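Side-chain contacts in carbohydrate oxidase (Microdochium nivale, PDB 3RJA), which oxidises the C1 hydroxyl of mono-, oligo- and polysaccharides to the lactone with the help of FAD, passing the electrons to molecular oxygen to give hydrogen peroxide: residues 26-31 / 75-80; 343-348 / 403-408; 388-391 / 397-400. All blocks are in the same frame, centred on the assembly; numbering follows the deposited sequence.

Interaction 1 (26-31 / 75-80). With FAD (flavin-adenine dinucleotide), chain B.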
loop_
_atom_site.group_PDB
_atom_site.type_symbol
_atom_site.label_atom_id
_atom_site.label_comp_id
_atom_site.label_asym_id
_atom_site.label_seq_id
_atom_site.Cartn_x
_atom_site.Cartn_y
_atom_site.Cartn_z
ATOM N N VAL A 26 11.597 -17.352 -0.420
ATOM C CA VAL A 26 10.827 -17.754 -1.583
ATOM C C VAL A 26 9.319 -17.849 -1.240
ATOM O O VAL A 26 8.473 -18.041 -2.134
ATOM C CB VAL A 26 11.314 -19.125 -2.166
ATOM C CG1 VAL A 26 10.682 -20.308 -1.399
ATOM C CG2 VAL A 26 10.937 -19.235 -3.645
ATOM N N GLU A 27 9.003 -17.731 0.045
ATOM C CA GLU A 27 7.621 -17.872 0.485
ATOM C C GLU A 27 6.871 -16.540 0.286
ATOM O O GLU A 27 7.281 -15.516 0.847
ATOM C CB GLU A 27 7.582 -18.290 1.972
ATOM C CG GLU A 27 6.161 -18.546 2.527
ATOM C CD GLU A 27 6.171 -18.943 4.010
ATOM O OE1 GLU A 27 6.895 -18.304 4.812
ATOM O OE2 GLU A 27 5.450 -19.906 4.361
ATOM N N PRO A 28 5.788 -16.540 -0.506
ATOM C CA PRO A 28 4.976 -15.293 -0.710
ATOM C C PRO A 28 4.171 -14.963 0.530
ATOM O O PRO A 28 3.840 -15.890 1.302
ATOM C CB PRO A 28 3.985 -15.696 -1.788
ATOM C CG PRO A 28 3.802 -17.253 -1.579
ATOM C CD PRO A 28 5.171 -17.732 -1.136
ATOM N N PHE A 29 3.794 -13.692 0.711
ATOM C CA PHE A 29 2.809 -13.368 1.744
ATOM C C PHE A 29 1.453 -14.041 1.405
ATOM O O PHE A 29 0.770 -14.561 2.289
ATOM C CB PHE A 29 2.640 -11.834 1.925
ATOM C CG PHE A 29 1.443 -11.451 2.781
ATOM C CD1 PHE A 29 1.447 -11.691 4.174
ATOM C CD2 PHE A 29 0.317 -10.871 2.207
ATOM C CE1 PHE A 29 0.333 -11.346 4.960
ATOM C CE2 PHE A 29 -0.831 -10.523 2.996
ATOM C CZ PHE A 29 -0.820 -10.747 4.347
ATOM N N ASN A 30 1.061 -13.968 0.131
ATOM C CA ASN A 30 -0.156 -14.599 -0.384
ATOM C C ASN A 30 0.194 -15.985 -0.940
ATOM O O ASN A 30 0.671 -16.119 -2.095
ATOM C CB ASN A 30 -0.827 -13.747 -1.483
ATOM C CG ASN A 30 -2.263 -14.190 -1.749
ATOM O OD1 ASN A 30 -2.673 -15.240 -1.258
ATOM N ND2 ASN A 30 -3.031 -13.396 -2.493
ATOM N N ILE A 31 -0.021 -17.014 -0.121
ATOM C CA ILE A 31 0.348 -18.381 -0.520
ATOM C C ILE A 31 -0.567 -18.966 -1.592
ATOM O O ILE A 31 -0.286 -20.035 -2.137
ATOM C CB ILE A 31 0.446 -19.329 0.671
ATOM C CG1 ILE A 31 -0.922 -19.447 1.382
ATOM C CG2 ILE A 31 1.612 -18.905 1.558
ATOM C CD1 ILE A 31 -1.042 -20.671 2.273
ATOM N N PHE A 75 3.834 -9.806 -6.958
ATOM C CA PHE A 75 4.623 -9.142 -7.981
ATOM C C PHE A 75 6.121 -8.980 -7.627
ATOM O O PHE A 75 6.934 -8.686 -8.506
ATOM C CB PHE A 75 3.989 -7.806 -8.397
ATOM C CG PHE A 75 2.733 -7.951 -9.239
ATOM C CD1 PHE A 75 2.496 -9.105 -9.985
ATOM C CD2 PHE A 75 1.806 -6.907 -9.303
ATOM C CE1 PHE A 75 1.326 -9.216 -10.800
ATOM C CE2 PHE A 75 0.638 -6.995 -10.114
ATOM C CZ PHE A 75 0.401 -8.173 -10.851
ATOM N N GLY A 76 6.490 -9.174 -6.356
ATOM C CA GLY A 76 7.902 -9.088 -5.974
ATOM C C GLY A 76 8.709 -10.221 -6.617
ATOM O O GLY A 76 9.933 -10.099 -6.782
ATOM N N PHE A 77 8.022 -11.310 -6.991
ATOM C CA PHE A 77 8.613 -12.442 -7.736
ATOM C C PHE A 77 8.615 -12.167 -9.223
ATOM O O PHE A 77 9.248 -12.882 -10.008
ATOM C CB PHE A 77 7.797 -13.736 -7.510
ATOM C CG PHE A 77 7.819 -14.236 -6.087
ATOM C CD1 PHE A 77 6.980 -13.678 -5.122
ATOM C CD2 PHE A 77 8.662 -15.286 -5.721
ATOM C CE1 PHE A 77 6.993 -14.170 -3.837
ATOM C CE2 PHE A 77 8.669 -15.779 -4.445
ATOM C CZ PHE A 77 7.841 -15.220 -3.495
ATOM N N GLY A 78 7.883 -11.147 -9.622
ATOM C CA GLY A 78 7.652 -10.934 -11.017
ATOM C C GLY A 78 6.268 -11.358 -11.491
ATOM O O GLY A 78 5.935 -11.143 -12.661
ATOM N N GLY A 79 5.460 -11.951 -10.605
ATOM C CA GLY A 79 4.091 -12.385 -10.986
ATOM C C GLY A 79 4.026 -13.537 -11.986
ATOM O O GLY A 79 3.002 -13.761 -12.631
ATOM N N GLU A 80 5.126 -14.276 -12.093
ATOM C CA GLU A 80 5.262 -15.438 -12.977
ATOM C C GLU A 80 6.556 -16.110 -12.535
ATOM O O GLU A 80 7.292 -15.545 -11.704
ATOM C CB GLU A 80 5.371 -15.002 -14.446
ATOM C CG GLU A 80 6.593 -14.123 -14.745
ATOM C CD GLU A 80 6.648 -13.632 -16.181
ATOM O OE1 GLU A 80 5.777 -14.028 -16.969
ATOM O OE2 GLU A 80 7.548 -12.834 -16.523
HETATM P PA FAD B . 6.749 -6.376 -2.427
HETATM O O1A FAD B . 8.136 -6.737 -1.967
HETATM O O2A FAD B . 5.862 -7.549 -2.753
HETATM O O5B FAD B . 6.862 -5.437 -3.724
HETATM C C5B FAD B . 5.711 -4.747 -4.196
HETATM C C4B FAD B . 6.033 -4.139 -5.572
HETATM O O4B FAD B . 7.060 -3.156 -5.433
HETATM C C3B FAD B . 6.553 -5.170 -6.572
HETATM O O3B FAD B . 6.220 -4.735 -7.893
HETATM C C2B FAD B . 8.061 -5.036 -6.387
HETATM O O2B FAD B . 8.865 -5.491 -7.451
HETATM C C1B FAD B . 8.183 -3.533 -6.183
HETATM N N9A FAD B . 9.388 -3.222 -5.421
HETATM C C8A FAD B . 9.831 -3.805 -4.237
HETATM N N7A FAD B . 10.999 -3.193 -3.903
HETATM C C5A FAD B . 11.276 -2.247 -4.815
HETATM C C6A FAD B . 12.343 -1.351 -4.938
HETATM N N6A FAD B . 13.333 -1.320 -4.018
HETATM N N1A FAD B . 12.331 -0.474 -6.009
HETATM C C2A FAD B . 11.314 -0.518 -6.957
HETATM N N3A FAD B . 10.280 -1.428 -6.861
HETATM C C4A FAD B . 10.271 -2.267 -5.787
HETATM N N1 FAD B . -1.287 -0.572 2.017
HETATM C C2 FAD B . -1.592 0.733 2.418
HETATM O O2 FAD B . -1.530 1.686 1.632
HETATM N N3 FAD B . -1.907 0.927 3.760
HETATM C C4 FAD B . -1.836 -0.039 4.746
HETATM O O4 FAD B . -2.023 0.247 5.950
HETATM C C4X FAD B . -1.561 -1.427 4.260
HETATM N N5 FAD B . -1.491 -2.428 5.121
HETATM C C5X FAD B . -1.136 -3.696 4.724
HETATM C C6 FAD B . -0.975 -4.737 5.675
HETATM C C7 FAD B . -0.488 -5.976 5.304
HETATM C C7M FAD B . -0.332 -7.106 6.343
HETATM C C8 FAD B . -0.026 -6.160 3.978
HETATM C C8M FAD B . 0.540 -7.492 3.528
HETATM C C9 FAD B . -0.238 -5.178 3.022
HETATM C C9A FAD B . -0.770 -3.922 3.376
HETATM N N10 FAD B . -0.865 -2.852 2.454
HETATM C C10 FAD B . -1.343 -1.613 2.850
HETATM C "C1'" FAD B . -0.496 -3.088 1.020
HETATM C "C2'" FAD B . 0.939 -2.652 0.758
HETATM O "O2'" FAD B . 0.998 -1.232 0.721
HETATM C "C3'" FAD B . 1.400 -3.176 -0.583
HETATM O "O3'" FAD B . 1.200 -4.572 -0.655
HETATM C "C4'" FAD B . 2.880 -2.814 -0.798
HETATM O "O4'" FAD B . 3.137 -2.744 -2.167
HETATM C "C5'" FAD B . 3.814 -3.812 -0.108
HETATM O "O5'" FAD B . 5.145 -3.425 -0.309
HETATM P P FAD B . 6.311 -4.547 -0.163
HETATM O O1P FAD B . 7.663 -3.915 -0.314
HETATM O O2P FAD B . 6.136 -5.292 1.162
HETATM O O3P FAD B . 5.898 -5.512 -1.369
#

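Interaction 2 (343-348 / 403-408)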
loop_
_atom_site.group_PDB
_atom_site.type_symbol
_atom_site.label_atom_id
_atom_site.label_comp_id
_atom_site.label_asym_id
_atom_site.label_seq_id
_atom_site.Cartn_x
_atom_site.Cartn_y
_atom_site.Cartn_z
ATOM N N ASP A 343 -27.603 -8.581 0.751
ATOM C CA ASP A 343 -28.144 -9.750 0.044
ATOM C C ASP A 343 -27.095 -10.819 -0.324
ATOM O O ASP A 343 -27.441 -12.001 -0.457
ATOM C CB ASP A 343 -28.899 -9.327 -1.218
ATOM C CG ASP A 343 -29.993 -8.289 -0.926
ATOM O OD1 ASP A 343 -30.435 -8.184 0.241
ATOM O OD2 ASP A 343 -30.387 -7.572 -1.860
ATOM N N VAL A 344 -25.830 -10.406 -0.492
ATOM C CA VAL A 344 -24.729 -11.356 -0.805
ATOM C C VAL A 344 -23.690 -11.457 0.329
ATOM O O VAL A 344 -23.592 -12.486 1.019
ATOM C CB VAL A 344 -24.054 -11.033 -2.172
ATOM C CG1 VAL A 344 -22.992 -12.084 -2.503
ATOM C CG2 VAL A 344 -25.121 -10.974 -3.323
ATOM N N SER A 345 -22.940 -10.380 0.539
ATOM C CA SER A 345 -21.797 -10.412 1.456
ATOM C C SER A 345 -22.086 -10.974 2.839
ATOM O O SER A 345 -21.333 -11.829 3.324
ATOM C CB SER A 345 -21.108 -9.036 1.549
ATOM O OG SER A 345 -20.983 -8.481 0.257
ATOM N N ASN A 346 -23.145 -10.483 3.482
ATOM C CA ASN A 346 -23.478 -10.918 4.855
ATOM C C ASN A 346 -23.933 -12.393 4.947
ATOM O O ASN A 346 -24.018 -12.967 6.040
ATOM C CB ASN A 346 -24.486 -9.952 5.546
ATOM C CG ASN A 346 -23.865 -8.577 5.888
ATOM O OD1 ASN A 346 -22.667 -8.323 5.666
ATOM N ND2 ASN A 346 -24.701 -7.668 6.410
ATOM N N LYS A 347 -24.164 -13.006 3.791
ATOM C CA LYS A 347 -24.522 -14.435 3.700
ATOM C C LYS A 347 -23.307 -15.294 3.304
ATOM O O LYS A 347 -23.392 -16.534 3.232
ATOM C CB LYS A 347 -25.670 -14.643 2.703
ATOM C CG LYS A 347 -27.002 -14.049 3.173
ATOM C CD LYS A 347 -28.096 -14.239 2.115
ATOM C CE LYS A 347 -29.197 -13.166 2.193
ATOM N NZ LYS A 347 -29.846 -12.907 0.835
ATOM N N VAL A 348 -22.181 -14.635 3.030
ATOM C CA VAL A 348 -20.938 -15.361 2.776
ATOM C C VAL A 348 -20.317 -15.697 4.124
ATOM O O VAL A 348 -19.784 -14.823 4.817
ATOM C CB VAL A 348 -19.943 -14.581 1.886
ATOM C CG1 VAL A 348 -18.641 -15.382 1.736
ATOM C CG2 VAL A 348 -20.529 -14.350 0.505
ATOM N N PHE A 403 -13.885 -16.019 -6.597
ATOM C CA PHE A 403 -13.506 -14.704 -7.148
ATOM C C PHE A 403 -14.743 -13.842 -7.428
ATOM O O PHE A 403 -14.727 -12.628 -7.223
ATOM C CB PHE A 403 -12.686 -14.826 -8.440
ATOM C CG PHE A 403 -11.356 -15.526 -8.258
ATOM C CD1 PHE A 403 -10.335 -14.922 -7.557
ATOM C CD2 PHE A 403 -11.150 -16.797 -8.789
ATOM C CE1 PHE A 403 -9.131 -15.559 -7.367
ATOM C CE2 PHE A 403 -9.919 -17.460 -8.626
ATOM C CZ PHE A 403 -8.902 -16.837 -7.897
ATOM N N LYS A 404 -15.818 -14.486 -7.865
ATOM C CA LYS A 404 -17.023 -13.752 -8.252
ATOM C C LYS A 404 -17.622 -12.932 -7.081
ATOM O O LYS A 404 -18.284 -11.940 -7.322
ATOM C CB LYS A 404 -18.052 -14.667 -8.939
ATOM C CG LYS A 404 -18.692 -15.712 -8.058
ATOM C CD LYS A 404 -19.645 -16.620 -8.876
ATOM C CE LYS A 404 -20.801 -17.172 -8.013
ATOM N NZ LYS A 404 -20.345 -18.015 -6.851
ATOM N N PHE A 405 -17.344 -13.342 -5.839
ATOM C CA PHE A 405 -17.780 -12.614 -4.648
ATOM C C PHE A 405 -17.234 -11.168 -4.655
ATOM O O PHE A 405 -18.032 -10.207 -4.750
ATOM C CB PHE A 405 -17.395 -13.376 -3.357
ATOM C CG PHE A 405 -17.578 -12.570 -2.084
ATOM C CD1 PHE A 405 -18.743 -11.819 -1.862
ATOM C CD2 PHE A 405 -16.598 -12.586 -1.093
ATOM C CE1 PHE A 405 -18.885 -11.037 -0.681
ATOM C CE2 PHE A 405 -16.753 -11.847 0.065
ATOM C CZ PHE A 405 -17.897 -11.065 0.274
ATOM N N LEU A 406 -15.903 -10.987 -4.588
ATOM C CA LEU A 406 -15.383 -9.606 -4.644
ATOM C C LEU A 406 -15.639 -8.954 -6.008
ATOM O O LEU A 406 -15.949 -7.768 -6.068
ATOM C CB LEU A 406 -13.912 -9.502 -4.225
ATOM C CG LEU A 406 -13.562 -9.924 -2.776
ATOM C CD1 LEU A 406 -12.162 -9.458 -2.399
ATOM C CD2 LEU A 406 -14.567 -9.413 -1.768
ATOM N N ASP A 407 -15.544 -9.715 -7.097
ATOM C CA ASP A 407 -15.807 -9.152 -8.423
ATOM C C ASP A 407 -17.199 -8.513 -8.479
ATOM O O ASP A 407 -17.373 -7.420 -9.032
ATOM C CB ASP A 407 -15.729 -10.242 -9.513
ATOM C CG ASP A 407 -14.293 -10.647 -9.862
ATOM O OD1 ASP A 407 -13.312 -10.018 -9.368
ATOM O OD2 ASP A 407 -14.161 -11.592 -10.683
ATOM N N GLY A 408 -18.190 -9.207 -7.909
ATOM C CA GLY A 408 -19.565 -8.714 -7.933
ATOM C C GLY A 408 -19.748 -7.470 -7.077
ATOM O O GLY A 408 -20.482 -6.559 -7.448
#

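Interaction 3 (388-391 / 397-400). With ABL ((2R,3R,4R,5R)-4,5-dihydroxy-2-(hydroxymethyl)-6-oxopiperidin-3-yl beta-D-glucopyranoside), chain G.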
loop_
_atom_site.group_PDB
_atom_site.type_symbol
_atom_site.label_atom_id
_atom_site.label_comp_id
_atom_site.label_asym_id
_atom_site.label_seq_id
_atom_site.Cartn_x
_atom_site.Cartn_y
_atom_site.Cartn_z
ATOM N N PHE A 388 -11.349 -4.419 -0.488
ATOM C CA PHE A 388 -12.166 -5.621 -0.427
ATOM C C PHE A 388 -11.193 -6.781 -0.268
ATOM O O PHE A 388 -10.234 -6.888 -1.033
ATOM C CB PHE A 388 -12.904 -5.840 -1.758
ATOM C CG PHE A 388 -13.913 -4.774 -2.111
ATOM C CD1 PHE A 388 -15.219 -4.822 -1.600
ATOM C CD2 PHE A 388 -13.572 -3.762 -2.985
ATOM C CE1 PHE A 388 -16.159 -3.849 -1.946
ATOM C CE2 PHE A 388 -14.494 -2.781 -3.348
ATOM C CZ PHE A 388 -15.799 -2.822 -2.827
ATOM N N TYR A 389 -11.432 -7.649 0.709
ATOM C CA TYR A 389 -10.455 -8.708 1.098
ATOM C C TYR A 389 -11.230 -9.991 1.423
ATOM O O TYR A 389 -12.205 -9.934 2.161
ATOM C CB TYR A 389 -9.704 -8.278 2.341
ATOM C CG TYR A 389 -8.326 -8.886 2.575
ATOM C CD1 TYR A 389 -7.182 -8.264 2.079
ATOM C CD2 TYR A 389 -8.155 -10.044 3.353
ATOM C CE1 TYR A 389 -5.916 -8.770 2.318
ATOM C CE2 TYR A 389 -6.864 -10.555 3.607
ATOM C CZ TYR A 389 -5.760 -9.898 3.076
ATOM O OH TYR A 389 -4.482 -10.366 3.285
ATOM N N ASP A 390 -10.771 -11.112 0.878
ATOM C CA ASP A 390 -11.471 -12.388 0.897
ATOM C C ASP A 390 -10.471 -13.493 1.281
ATOM O O ASP A 390 -9.670 -13.940 0.461
ATOM C CB ASP A 390 -12.032 -12.628 -0.495
ATOM C CG ASP A 390 -12.952 -13.826 -0.574
ATOM O OD1 ASP A 390 -13.189 -14.479 0.482
ATOM O OD2 ASP A 390 -13.411 -14.119 -1.720
ATOM N N ARG A 391 -10.515 -13.919 2.535
ATOM C CA ARG A 391 -9.464 -14.785 3.060
ATOM C C ARG A 391 -9.906 -16.190 3.563
ATOM O O ARG A 391 -10.711 -16.307 4.474
ATOM C CB ARG A 391 -8.693 -14.065 4.173
ATOM C CG ARG A 391 -7.638 -14.950 4.813
ATOM C CD ARG A 391 -6.742 -14.214 5.773
ATOM N NE ARG A 391 -7.328 -13.958 7.091
ATOM C CZ ARG A 391 -7.148 -12.813 7.787
ATOM N NH1 ARG A 391 -6.455 -11.758 7.275
ATOM N NH2 ARG A 391 -7.687 -12.693 8.997
ATOM N N THR A 397 -7.641 -24.565 -0.121
ATOM C CA THR A 397 -7.449 -24.038 -1.459
ATOM C C THR A 397 -8.424 -22.912 -1.669
ATOM O O THR A 397 -9.600 -23.068 -1.364
ATOM C CB THR A 397 -7.713 -25.141 -2.510
ATOM O OG1 THR A 397 -6.779 -26.196 -2.286
ATOM C CG2 THR A 397 -7.519 -24.636 -3.939
ATOM N N TYR A 398 -7.953 -21.771 -2.189
ATOM C CA TYR A 398 -8.885 -20.732 -2.579
ATOM C C TYR A 398 -9.690 -21.250 -3.769
ATOM O O TYR A 398 -9.109 -21.519 -4.807
ATOM C CB TYR A 398 -8.161 -19.435 -2.961
ATOM C CG TYR A 398 -9.129 -18.298 -3.167
ATOM C CD1 TYR A 398 -9.760 -18.104 -4.388
ATOM C CD2 TYR A 398 -9.430 -17.415 -2.113
ATOM C CE1 TYR A 398 -10.660 -17.053 -4.559
ATOM C CE2 TYR A 398 -10.326 -16.375 -2.283
ATOM C CZ TYR A 398 -10.946 -16.203 -3.495
ATOM O OH TYR A 398 -11.866 -15.175 -3.647
ATOM N N PRO A 399 -11.034 -21.364 -3.629
ATOM C CA PRO A 399 -11.848 -21.897 -4.723
ATOM C C PRO A 399 -11.942 -21.013 -5.956
ATOM O O PRO A 399 -12.131 -19.799 -5.857
ATOM C CB PRO A 399 -13.243 -22.091 -4.075
ATOM C CG PRO A 399 -12.974 -22.214 -2.627
ATOM C CD PRO A 399 -11.831 -21.239 -2.392
ATOM N N GLU A 400 -11.850 -21.653 -7.119
ATOM C CA GLU A 400 -11.969 -20.977 -8.407
ATOM C C GLU A 400 -13.276 -20.188 -8.553
ATOM O O GLU A 400 -13.329 -19.183 -9.255
ATOM C CB GLU A 400 -11.771 -21.993 -9.568
ATOM C CG GLU A 400 -13.047 -22.694 -10.159
ATOM C CD GLU A 400 -13.333 -24.134 -9.686
ATOM O OE1 GLU A 400 -12.798 -24.614 -8.654
ATOM O OE2 GLU A 400 -14.142 -24.790 -10.381
HETATM C C1A ABL G . -4.465 -3.577 4.740
HETATM O O1A ABL G . -4.140 -2.748 3.858
HETATM C C2A ABL G . -5.264 -3.137 5.984
HETATM O O2A ABL G . -4.849 -1.813 6.315
HETATM C C3A ABL G . -5.088 -4.084 7.198
HETATM O O3A ABL G . -6.125 -3.741 8.150
HETATM C C4A ABL G . -5.304 -5.518 6.755
HETATM O O1 ABL G . -5.197 -6.444 7.866
HETATM C C5A ABL G . -4.214 -5.897 5.693
HETATM N N5 ABL G . -4.133 -4.883 4.607
HETATM C C6A ABL G . -4.510 -7.247 4.990
HETATM O O6A ABL G . -3.328 -7.909 4.501
HETATM C C1 ABL G . -6.410 -6.933 8.507
HETATM C C2 ABL G . -6.149 -8.302 9.185
HETATM O O2 ABL G . -5.703 -9.226 8.185
HETATM C C3 ABL G . -7.432 -8.779 9.875
HETATM O O3 ABL G . -7.236 -10.030 10.535
HETATM C C4 ABL G . -7.925 -7.666 10.855
HETATM O O4 ABL G . -9.107 -8.046 11.545
HETATM C C5 ABL G . -8.165 -6.363 10.082
HETATM O O5 ABL G . -6.926 -5.989 9.434
HETATM C C6 ABL G . -8.696 -5.236 10.976
HETATM O O6 ABL G . -7.910 -4.973 12.094
#

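Interaction 1 (26-31 / 75-80)
The carbonyl oxygen of Val26 faces the rim of the Phe77 ring. CZ and CE2 of Phe77 each lie 3.2 Å from Val26 O, which sits near the ring plane, so a backbone oxygen looks at the electropositive hydrogens of the aromatic edge and not at its electron-rich face. No conventional hydrogen bond joins 26-31 to 75-80, and the rest of the contact is apolar. On the same ring, Phe77 CE1 rests 3.9 Å from Pro28 CB, while Phe77 CE2 is 4.2 Å from Val26 CG2. Phe77 reaches the other loop because its CG lies anti to the carbonyl carbon, beside the backbone N (chi1 -65°), on a turn closed by the 2.9 Å bond from Gly78 N to Phe75 O. That turn runs close to the cofactor: a side chain at Gly76 would be crowded by FAD O2A, and Phe75 CB approaches FAD O3B at 3.8 Å.

The partner loop serves the flavin end. Just beyond Pro28, the Phe29 ring swings away from Phe77 and lies with one face against the C8M methyl of the flavin, which sits 3.4 Å above the ring plane and offset toward its rim. Its neighbour Asn30 is held by hydrogen bonds from ND2 to the carbonyl oxygens of Tyr72 and Phe319. Two loops, each with a residue of the FAD pocket, thus meet beside the cofactor through shape and one ring edge turned to a carbonyl oxygen, an arrangement that probably draws its stability mainly from close fit, with a weak electrostatic contribution.

Interaction 2 (343-348 / 403-408)
Phe405 reaches out from its helix to three residues of 343-348, and each meets a different part of its ring. Val348 lies over one face: CG2 of Val348 is 4.0 Å from the centroid of the Phe405 ring and only 18° off the ring normal, a CH-pi contact. Ser345 stands at the edge, near the ring plane, with its OG 3.4 Å from Phe405 CE1 and its CB 3.7 Å from the same carbon. Val344 adds a looser apolar touch, its CG1 4.3 Å from Phe405 CD1. The face turned from Val348 is covered from within the same helix by Leu406, whose CD2 lies 3.7 Å above the ring plane. The ring is thus sandwiched between two methyl groups, and CG anti to the backbone N (chi1 169°) swings it out from the helix to meet 343-348.

The next shell fixes these partners. Val348 closes a type I beta turn that begins at Ser345, with a 2.9 Å bond from Val348 N to Ser345 O, which brings the serine and the valine to the same ring. Lys347 folds back so that its NZ gives a 2.9 Å hydrogen bond to Asp343 O, tying the turn back to helix 332-345. Replacing Phe405 by an alanine removes the ring, and the Val348 and Leu406 methyls would probably be left without the surface they pack on, opening a gap between the turn of 345-348 and helix 403-414.

Trp353 of strand 352-359 meets Phe405 edge-to-face and also gives a hydrogen bond from its NE1 to Val348 O. The contact therefore joins helix 332-345 and the turn that follows to helix 403-414, beside strands 352-359 and 384-392.

Interaction 3 (388-391 / 397-400)
Strand 384-392 of the large antiparallel sheet and the loop that leaves it are tied together by a single buried hydrogen bond, from the phenol of Tyr398 to the carboxylate of Asp390. OH of Tyr398 donates to Asp390 OD2 over 2.7 Å, arriving from above the carboxylate, 54° out of its plane. The two side chains cross at about a right angle, and the planes of carboxylate and ring stand 73° apart, so the acid meets the ring at its hydroxyl edge and does not stack on it. Both groups extend with CG anti to the backbone N, Asp390 at chi1 -172°, which carries the carboxylate off the strand toward the loop. Its second oxygen, OD1, forms a salt bridge with Arg351 NE, so the buried acid has a partner on each oxygen, and the cationic neighbour is likely to keep it ionised.

In the two-domain fold of this FAD-linked oxidase family, such a sheet floors the substrate site, and here the residues flanking Asp390 turn to the other face of the sheet, where the substrate analogue lies. The guanidinium of Arg391, its chain bent at chi3, grips the glucosyl ring with two bonds: NH1 of Arg391 to ABL O2 at 2.8 Å, and NH2 of Arg391 to ABL O3 at 3.1 Å, the latter almost straight. Tyr389 OH receives the hydroxyl of ABL O6A at 3.0 Å, with the adjoining carbon C6A oblique to its ring. Glu317 OE1 is bound by both Tyr389 OH and Arg391 NH1, and so probably positions these two sugar-binding groups relative to each other.

How the interactions relate
The three contacts illustrate how chemistry follows place. Interaction 3 is buried and polar, an ionisable group having been taken into the interior together with its partners; interactions 1 and 2 are partly buried, have no hydrogen bond across their segments, and turn on one phenylalanine ring each. Interactions 2 and 3 are neighbours along the chain: strand 384-392, in interaction 3, leads into helix 403-414, in interaction 2, and 388-391 / 397-400 is nested in the loop closed by 343-348 / 403-408, with Phe405 CD2 lying 3.6 Å from Asp390 OD2. Interaction 1 belongs to the cofactor side, yet Phe29 packs against Tyr389, so flavin-lining and sugar-binding walls meet there.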